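PDB 4LK4: VESB protease from Vibrio cholerae, which is a secreted extracellular protease of the trypsin-like S1 peptidase family, probably acting as a serine endopeptidase, with an Ig-like domain following its protease domain. Local coordinates for residues A[134-139]-A[204-209]; A[249-254]-A[267-272]; A[297-302]-A[311-316]. The protein carries 1 engineered substitution. All blocks are in the same frame, centred on the assembly; numbering follows the deposited sequence.

Interaction 1 of 3, residues A[134-139]-A[204-209]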
loop_
_atom_site.group_PDB
_atom_site.type_symbol
_atom_site.label_atom_id
_atom_site.label_comp_id
_atom_site.label_asym_id
_atom_site.label_seq_id
_atom_site.Cartn_x
_atom_site.Cartn_y
_atom_site.Cartn_z
ATOM N N PRO A 134 -3.675 -14.482 19.763
ATOM C CA PRO A 134 -4.912 -14.439 19.001
ATOM C C PRO A 134 -4.988 -13.193 18.123
ATOM O O PRO A 134 -4.721 -12.094 18.607
ATOM C CB PRO A 134 -5.987 -14.383 20.106
ATOM C CG PRO A 134 -5.318 -14.969 21.316
ATOM C CD PRO A 134 -3.926 -14.472 21.223
ATOM N N LEU A 135 -5.351 -13.358 16.853
ATOM C CA LEU A 135 -5.525 -12.238 15.959
ATOM C C LEU A 135 -6.873 -12.349 15.280
ATOM O O LEU A 135 -7.434 -13.436 15.183
ATOM C CB LEU A 135 -4.416 -12.235 14.894
ATOM C CG LEU A 135 -2.983 -12.412 15.413
ATOM C CD1 LEU A 135 -2.045 -12.582 14.228
ATOM C CD2 LEU A 135 -2.548 -11.228 16.240
ATOM N N THR A 136 -7.370 -11.216 14.779
ATOM C CA THR A 136 -8.613 -11.163 14.056
ATOM C C THR A 136 -8.451 -10.477 12.698
ATOM O O THR A 136 -7.956 -9.370 12.634
ATOM C CB THR A 136 -9.673 -10.410 14.874
ATOM O OG1 THR A 136 -9.745 -10.954 16.202
ATOM C CG2 THR A 136 -11.039 -10.530 14.209
ATOM N N VAL A 137 -8.932 -11.153 11.651
ATOM C CA VAL A 137 -8.913 -10.720 10.274
ATOM C C VAL A 137 -10.291 -10.259 9.880
ATOM O O VAL A 137 -11.281 -10.824 10.322
ATOM C CB VAL A 137 -8.645 -11.900 9.324
ATOM C CG1 VAL A 137 -8.379 -11.384 7.928
ATOM C CG2 VAL A 137 -7.436 -12.687 9.778
ATOM N N ALA A 138 -10.384 -9.277 9.008
ATOM C CA ALA A 138 -11.695 -8.789 8.601
ATOM C C ALA A 138 -11.721 -8.517 7.111
ATOM O O ALA A 138 -10.742 -8.067 6.533
ATOM C CB ALA A 138 -12.080 -7.544 9.381
ATOM N N GLY A 139 -12.852 -8.820 6.492
ATOM C CA GLY A 139 -13.038 -8.543 5.089
ATOM C C GLY A 139 -14.221 -9.298 4.545
ATOM O O GLY A 139 -14.884 -10.042 5.283
ATOM N N VAL A 204 -5.613 -7.718 13.015
ATOM C CA VAL A 204 -5.357 -6.899 14.180
ATOM C C VAL A 204 -5.101 -7.790 15.373
ATOM O O VAL A 204 -5.583 -8.913 15.420
ATOM C CB VAL A 204 -6.565 -5.968 14.482
ATOM C CG1 VAL A 204 -6.960 -5.185 13.241
ATOM C CG2 VAL A 204 -7.767 -6.742 14.970
ATOM N N VAL A 205 -4.377 -7.288 16.362
ATOM C CA VAL A 205 -4.168 -8.046 17.608
ATOM C C VAL A 205 -5.514 -8.079 18.315
ATOM O O VAL A 205 -6.121 -7.031 18.548
ATOM C CB VAL A 205 -3.106 -7.391 18.510
ATOM C CG1 VAL A 205 -2.797 -8.265 19.707
ATOM C CG2 VAL A 205 -1.822 -7.144 17.730
ATOM N N LYS A 206 -5.995 -9.274 18.658
ATOM C CA LYS A 206 -7.338 -9.414 19.208
ATOM C C LYS A 206 -7.533 -8.573 20.473
ATOM O O LYS A 206 -8.555 -7.895 20.587
ATOM C CB LYS A 206 -7.670 -10.877 19.453
ATOM C CG LYS A 206 -9.032 -11.109 20.089
ATOM C CD LYS A 206 -9.464 -12.543 19.842
ATOM C CE LYS A 206 -10.792 -12.870 20.524
ATOM N NZ LYS A 206 -11.932 -12.567 19.601
ATOM N N THR A 207 -6.568 -8.598 21.394
ATOM C CA THR A 207 -6.573 -7.663 22.522
ATOM C C THR A 207 -5.806 -6.386 22.157
ATOM O O THR A 207 -4.602 -6.441 21.932
ATOM C CB THR A 207 -5.924 -8.277 23.791
ATOM O OG1 THR A 207 -6.442 -9.591 24.011
ATOM C CG2 THR A 207 -6.220 -7.425 25.018
ATOM N N GLY A 208 -6.491 -5.245 22.113
ATOM C CA GLY A 208 -5.862 -3.955 21.753
ATOM C C GLY A 208 -6.215 -3.466 20.352
ATOM O O GLY A 208 -6.275 -2.266 20.098
ATOM N N ARG A 209 -6.442 -4.394 19.427
ATOM C CA ARG A 209 -6.975 -4.063 18.090
ATOM C C ARG A 209 -6.000 -3.353 17.167
ATOM O O ARG A 209 -6.414 -2.839 16.138
ATOM C CB ARG A 209 -8.245 -3.191 18.160
ATOM C CG ARG A 209 -9.272 -3.561 19.213
ATOM C CD ARG A 209 -9.707 -5.005 19.121
ATOM N NE ARG A 209 -10.456 -5.278 17.899
ATOM C CZ ARG A 209 -10.985 -6.463 17.613
ATOM N NH1 ARG A 209 -10.856 -7.496 18.469
ATOM N NH2 ARG A 209 -11.648 -6.618 16.472
HETATM O O HOH W 1 -4.425 -10.984 21.131
HETATM O O HOH W 2 -12.033 -9.998 17.789
#

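Interaction 2 of 3, residues A[249-254]-A[267-272]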
loop_
_atom_site.group_PDB
_atom_site.type_symbol
_atom_site.label_atom_id
_atom_site.label_comp_id
_atom_site.label_asym_id
_atom_site.label_seq_id
_atom_site.Cartn_x
_atom_site.Cartn_y
_atom_site.Cartn_z
ATOM N N SER A 249 2.400 14.506 -2.392
ATOM C CA SER A 249 1.749 13.704 -3.411
ATOM C C SER A 249 2.500 13.743 -4.736
ATOM O O SER A 249 2.761 14.815 -5.304
ATOM C CB SER A 249 0.331 14.188 -3.645
ATOM O OG SER A 249 -0.270 13.450 -4.684
ATOM N N TYR A 250 2.793 12.569 -5.265
ATOM C CA TYR A 250 3.506 12.487 -6.513
ATOM C C TYR A 250 3.293 11.198 -7.324
ATOM O O TYR A 250 2.833 10.174 -6.811
ATOM C CB TYR A 250 4.978 12.652 -6.212
ATOM C CG TYR A 250 5.573 11.558 -5.371
ATOM C CD1 TYR A 250 5.402 11.541 -3.982
ATOM C CD2 TYR A 250 6.310 10.541 -5.951
ATOM C CE1 TYR A 250 5.958 10.533 -3.196
ATOM C CE2 TYR A 250 6.862 9.521 -5.182
ATOM C CZ TYR A 250 6.690 9.521 -3.798
ATOM O OH TYR A 250 7.285 8.529 -3.033
ATOM N N ASP A 251 3.668 11.278 -8.598
ATOM C CA ASP A 251 3.726 10.119 -9.489
ATOM C C ASP A 251 4.911 9.247 -9.084
ATOM O O ASP A 251 6.090 9.671 -9.178
ATOM C CB ASP A 251 3.894 10.566 -10.956
ATOM C CG ASP A 251 2.818 11.549 -11.402
ATOM O OD1 ASP A 251 1.636 11.180 -11.319
ATOM O OD2 ASP A 251 3.139 12.677 -11.839
ATOM N N GLN A 252 4.614 8.034 -8.644
ATOM C CA GLN A 252 5.652 7.138 -8.173
ATOM C C GLN A 252 6.313 6.378 -9.318
ATOM O O GLN A 252 7.517 6.444 -9.485
ATOM C CB GLN A 252 5.081 6.139 -7.189
ATOM C CG GLN A 252 6.139 5.447 -6.341
ATOM C CD GLN A 252 5.592 4.201 -5.643
ATOM O OE1 GLN A 252 4.622 3.598 -6.085
ATOM N NE2 GLN A 252 6.245 3.805 -4.565
ATOM N N VAL A 253 5.523 5.664 -10.109
ATOM C CA VAL A 253 6.071 4.710 -11.064
ATOM C C VAL A 253 5.475 5.029 -12.398
ATOM O O VAL A 253 4.270 5.007 -12.563
ATOM C CB VAL A 253 5.712 3.235 -10.722
ATOM C CG1 VAL A 253 6.242 2.284 -11.781
ATOM C CG2 VAL A 253 6.289 2.831 -9.390
ATOM N N ALA A 254 6.320 5.295 -13.368
ATOM C CA ALA A 254 5.872 5.348 -14.737
ATOM C C ALA A 254 6.419 4.108 -15.374
ATOM O O ALA A 254 7.608 4.016 -15.616
ATOM C CB ALA A 254 6.406 6.588 -15.401
ATOM N N SER A 267 7.180 12.822 -17.906
ATOM C CA SER A 267 7.059 13.788 -16.830
ATOM C C SER A 267 6.562 13.154 -15.486
ATOM O O SER A 267 5.808 12.178 -15.488
ATOM C CB SER A 267 6.102 14.889 -17.293
ATOM O OG SER A 267 5.989 15.901 -16.313
ATOM N N PHE A 268 7.006 13.717 -14.362
ATOM C CA PHE A 268 6.589 13.290 -13.018
ATOM C C PHE A 268 6.222 14.520 -12.194
ATOM O O PHE A 268 6.983 15.476 -12.161
ATOM C CB PHE A 268 7.724 12.581 -12.294
ATOM C CG PHE A 268 8.027 11.222 -12.811
ATOM C CD1 PHE A 268 8.775 11.059 -13.928
ATOM C CD2 PHE A 268 7.573 10.104 -12.154
ATOM C CE1 PHE A 268 9.082 9.802 -14.401
ATOM C CE2 PHE A 268 7.870 8.841 -12.622
ATOM C CZ PHE A 268 8.646 8.696 -13.744
ATOM N N THR A 269 5.082 14.498 -11.509
ATOM C CA THR A 269 4.654 15.672 -10.755
ATOM C C THR A 269 4.642 15.433 -9.256
ATOM O O THR A 269 4.240 14.364 -8.781
ATOM C CB THR A 269 3.299 16.178 -11.243
ATOM O OG1 THR A 269 3.421 16.496 -12.632
ATOM C CG2 THR A 269 2.862 17.423 -10.488
ATOM N N TYR A 270 5.112 16.454 -8.539
ATOM C CA TYR A 270 5.332 16.463 -7.088
ATOM C C TYR A 270 4.544 17.643 -6.526
ATOM O O TYR A 270 4.690 18.774 -7.002
ATOM C CB TYR A 270 6.838 16.591 -6.788
ATOM C CG TYR A 270 7.599 15.452 -7.422
ATOM C CD1 TYR A 270 8.054 15.540 -8.739
ATOM C CD2 TYR A 270 7.787 14.258 -6.740
ATOM C CE1 TYR A 270 8.693 14.472 -9.351
ATOM C CE2 TYR A 270 8.433 13.192 -7.339
ATOM C CZ TYR A 270 8.874 13.299 -8.650
ATOM O OH TYR A 270 9.489 12.226 -9.259
ATOM N N THR A 271 3.698 17.376 -5.536
ATOM C CA THR A 271 2.772 18.365 -5.003
ATOM C C THR A 271 2.772 18.367 -3.475
ATOM O O THR A 271 2.635 17.311 -2.843
ATOM C CB THR A 271 1.355 18.040 -5.467
ATOM O OG1 THR A 271 1.368 17.804 -6.875
ATOM C CG2 THR A 271 0.410 19.177 -5.147
ATOM N N ASN A 272 2.902 19.547 -2.883
ATOM C CA ASN A 272 2.888 19.688 -1.437
ATOM C C ASN A 272 1.467 19.860 -0.920
ATOM O O ASN A 272 0.864 20.918 -1.126
ATOM C CB ASN A 272 3.702 20.896 -1.026
ATOM C CG ASN A 272 3.701 21.132 0.467
ATOM O OD1 ASN A 272 3.643 20.191 1.255
ATOM N ND2 ASN A 272 3.801 22.402 0.866
#

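Interaction 3 of 3, residues A[297-302]-A[311-316]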
loop_
_atom_site.group_PDB
_atom_site.type_symbol
_atom_site.label_atom_id
_atom_site.label_comp_id
_atom_site.label_asym_id
_atom_site.label_seq_id
_atom_site.Cartn_x
_atom_site.Cartn_y
_atom_site.Cartn_z
ATOM N N ASP A 297 13.848 20.025 -15.178
ATOM C CA ASP A 297 13.610 19.916 -13.743
ATOM C C ASP A 297 12.896 21.173 -13.282
ATOM O O ASP A 297 13.526 22.136 -12.872
ATOM C CB ASP A 297 14.928 19.737 -12.986
ATOM C CG ASP A 297 14.739 19.572 -11.467
ATOM O OD1 ASP A 297 13.634 19.756 -10.924
ATOM O OD2 ASP A 297 15.731 19.256 -10.804
ATOM N N GLY A 298 11.571 21.145 -13.358
ATOM C CA GLY A 298 10.745 22.242 -12.886
ATOM C C GLY A 298 10.940 22.552 -11.417
ATOM O O GLY A 298 10.825 23.700 -11.004
ATOM N N CYS A 299 11.241 21.536 -10.614
ATOM C CA CYS A 299 11.390 21.761 -9.187
ATOM C C CYS A 299 12.595 22.644 -8.920
ATOM O O CYS A 299 12.589 23.409 -7.961
ATOM C CB CYS A 299 11.503 20.454 -8.418
ATOM S SG CYS A 299 10.037 19.410 -8.558
ATOM N N SER A 300 13.615 22.563 -9.770
ATOM C CA SER A 300 14.752 23.474 -9.643
ATOM C C SER A 300 14.393 24.898 -10.094
ATOM O O SER A 300 15.020 25.845 -9.640
ATOM C CB SER A 300 15.995 22.966 -10.395
ATOM O OG SER A 300 15.825 22.995 -11.796
ATOM N N THR A 301 13.401 25.066 -10.966
ATOM C CA THR A 301 12.954 26.406 -11.336
ATOM C C THR A 301 12.125 27.020 -10.219
ATOM O O THR A 301 12.331 28.159 -9.855
ATOM C CB THR A 301 12.112 26.413 -12.625
ATOM O OG1 THR A 301 12.854 25.824 -13.704
ATOM C CG2 THR A 301 11.737 27.854 -12.994
ATOM N N LYS A 302 11.163 26.269 -9.693
ATOM C CA LYS A 302 10.325 26.761 -8.593
ATOM C C LYS A 302 11.053 26.776 -7.238
ATOM O O LYS A 302 10.947 27.752 -6.505
ATOM C CB LYS A 302 9.042 25.937 -8.480
ATOM C CG LYS A 302 8.125 26.033 -9.686
ATOM C CD LYS A 302 6.753 25.478 -9.329
ATOM C CE LYS A 302 5.859 25.363 -10.556
ATOM N NZ LYS A 302 4.413 25.370 -10.184
ATOM N N CYS A 311 5.476 20.957 -8.806
ATOM C CA CYS A 311 6.568 21.111 -9.738
ATOM C C CYS A 311 6.744 19.781 -10.402
ATOM O O CYS A 311 6.393 18.749 -9.843
ATOM C CB CYS A 311 7.870 21.547 -9.051
ATOM S SG CYS A 311 8.481 20.446 -7.755
ATOM N N SER A 312 7.278 19.813 -11.608
ATOM C CA SER A 312 7.395 18.627 -12.410
ATOM C C SER A 312 8.812 18.475 -12.874
ATOM O O SER A 312 9.563 19.449 -12.977
ATOM C CB SER A 312 6.455 18.705 -13.610
ATOM O OG SER A 312 5.118 18.912 -13.180
ATOM N N VAL A 313 9.158 17.237 -13.162
ATOM C CA VAL A 313 10.451 16.880 -13.656
ATOM C C VAL A 313 10.206 16.000 -14.859
ATOM O O VAL A 313 9.291 15.174 -14.847
ATOM C CB VAL A 313 11.184 16.084 -12.576
ATOM C CG1 VAL A 313 12.353 15.321 -13.164
ATOM C CG2 VAL A 313 11.656 17.017 -11.472
ATOM N N GLU A 314 11.012 16.168 -15.896
ATOM C CA GLU A 314 10.830 15.403 -17.135
ATOM C C GLU A 314 12.109 14.624 -17.419
ATOM O O GLU A 314 13.164 15.207 -17.654
ATOM C CB GLU A 314 10.455 16.333 -18.276
ATOM C CG GLU A 314 9.735 15.672 -19.446
ATOM C CD GLU A 314 9.738 16.535 -20.726
ATOM O OE1 GLU A 314 10.398 17.623 -20.791
ATOM O OE2 GLU A 314 9.080 16.107 -21.693
ATOM N N VAL A 315 12.022 13.299 -17.344
ATOM C CA VAL A 315 13.202 12.459 -17.433
ATOM C C VAL A 315 13.174 11.626 -18.672
ATOM O O VAL A 315 12.127 11.414 -19.255
ATOM C CB VAL A 315 13.357 11.528 -16.216
ATOM C CG1 VAL A 315 13.293 12.346 -14.942
ATOM C CG2 VAL A 315 12.320 10.420 -16.205
ATOM N N ALA A 316 14.345 11.146 -19.052
ATOM C CA ALA A 316 14.477 10.352 -20.248
ATOM C C ALA A 316 15.421 9.174 -20.081
ATOM O O ALA A 316 16.280 9.158 -19.207
ATOM C CB ALA A 316 14.922 11.228 -21.414
#

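Interaction 1 of 3, residues A[134-139]-A[204-209]
Pro134 O takes two hydrogen bonds, one from Lys206 N, 3.1 Å from Pro134 O, and one from a water that donates to it and in turn accepts from Thr207 N. The two segments run antiparallel within the second β-barrel of the trypsin fold, where 134-139 pairs with the end of strand 202-205 just before the chain turns toward strand 211-216. Thr136 and Val204 form a hydrogen-bonded pair: Thr136 N reaches Val204 O at 3.0 Å, and Val204 N returns to Thr136 O at 2.9 Å. Their side chains share one face of the sheet, with Val204 CG2 leaning on Thr136 O. Leu135 diverges from Val205; its CD2 touches Val205 CA, and Ile203 and Leu212 pack on the same side chain. Beyond the strand end Lys206 crosses Thr136 obliquely. Lys206 CG stands anti to the backbone N (chi1 177°), within 4.0 Å of Thr136 OG1; farther along, Lys206 CD lies 3.9 Å from Pro134 CB. Asp159 of strand 156-162 meets both polar ends: OD1 bonds to Thr136 OG1 and OD2 makes a salt bridge with Lys206 NZ. A second water ties the same corner together, donating to Thr136 OG1 and accepting from Lys206 NZ and Arg209 NH1. The turn closes through Arg209 N, 2.8 Å from Val205 O, and Arg209 NH1 adds a bond to Lys206 O at 3.2 Å, using an in-plane lone pair of that carbonyl. These bonds fix how the guanidinium is turned: the second water sits at its edge, in plane, and Val204 CG2 lies against one face, 4.0 Å above the Arg209 guanidinium plane and offset toward the rim.

Interaction 2 of 3, residues A[249-254]-A[267-272]
Segments 249-254 and 267-272 run almost exactly antiparallel, 173° apart, as the two arms of a β-hairpin in the Ig-like domain. Ser249 and Thr271 are a hydrogen-bonded pair, with Ser249 N 2.9 Å from Thr271 O and Thr271 N 2.7 Å from Ser249 O. One step on, Asp251 N bonds to Thr269 O, but the ladder does not return through a carbonyl: Asp251 OD2 takes Thr269 N at 2.7 Å, on the anti side of the carboxylate. A side chain thus stands in for the main chain where strand 248-258 is interrupted, and Asp251 O is left to accept from Ser344 OG. Tyr250 and Tyr270 form the non-hydrogen-bonded pair between these links, both on one face. Tyr250 CB presses on Tyr270 CD2 at 3.3 Å. The rings are almost parallel (18°) but displaced, with centroids 5.6 Å apart, and little of one ring lies over the other. Phe268 fills in beside the interruption. Its ring meets Asp251 O edge-on, the carbonyl oxygen lying 3.4 Å from Phe268 CD2, and farther round Phe268 CZ packs on Ala254 CB at 3.5 Å. The phenol ends reach beyond the hairpin: Tyr270 OH bonds to Ser344 OG, and Tyr250 OH accepts from Thr343 N. Strand 338-349 therefore flanks one edge of the hairpin, also by backbone hydrogen bonds between Arg345 and both Gln252 and Ala254, while strand 310-319 pairs along the other. The protease domain also touches it: Ser249 OG bonds to Glu108, Gln252 NE2 to Arg91 O and Tyr250 N to Tyr90 OH, the last two partners belonging to strand 82-91.

Interaction 3 of 3, residues A[297-302]-A[311-316]
Cys299 and Cys311 are joined SG to SG at 2.0 Å, a right-handed disulfide (chi3 83°) between the first turn of helix 298-302 and strand 311-316 of the Ig-like domain. This is the tight side of the contact. Cys311 SG takes the crowded position between its backbone N and carbonyl carbon (chi1 58°), which turns it to the helix, and Leu331 and Tyr280 pack round Cys299. Gly298, with no side chain in the way, comes in close enough for a weak, bent bond from Gly298 N to Ser312 O at 2.7 Å. Beside it Asp297 and Val313 lie side by side, with Asp297 OD1 3.4 Å from Val313 CG2. On the exposed side Lys302 merely brushes the strand, Lys302 CD being 4.1 Å from Cys311 CB, before NZ reaches Ser310 O. Asp297 is the helix N-cap, its OD1 meeting Ser300 N at 3.0 Å from above the carboxylate plane; Ser300 OG bonds back to Asp297 O, while OD2 bonds to Tyr280 OH. The short helix is thus held covalently to the strand and capped by a carboxylate whose negative charge would be favoured at a helix N-terminus.

Overall arrangement
Interactions 2 and 3 belong to the Ig-like domain and adjoin, their centres 11 Å apart. Strand 262-272 lies between the two, bonded to strand 248-258 on one edge and to strand 310-319 on the other, where Phe268 N meets Val313 O at 2.8 Å and Tyr270 N meets Cys311 O at 2.9 Å. Interaction 1 is in the trypsin-like domain on the opposite side of the chain's centre, its nearest atoms about 23 Å from interaction 2 and about 36 Å from interaction 3. Catalysis is expected in that protease domain, whereas interaction 2 lies where the Ig-like domain meets it and interaction 3 sits farther out.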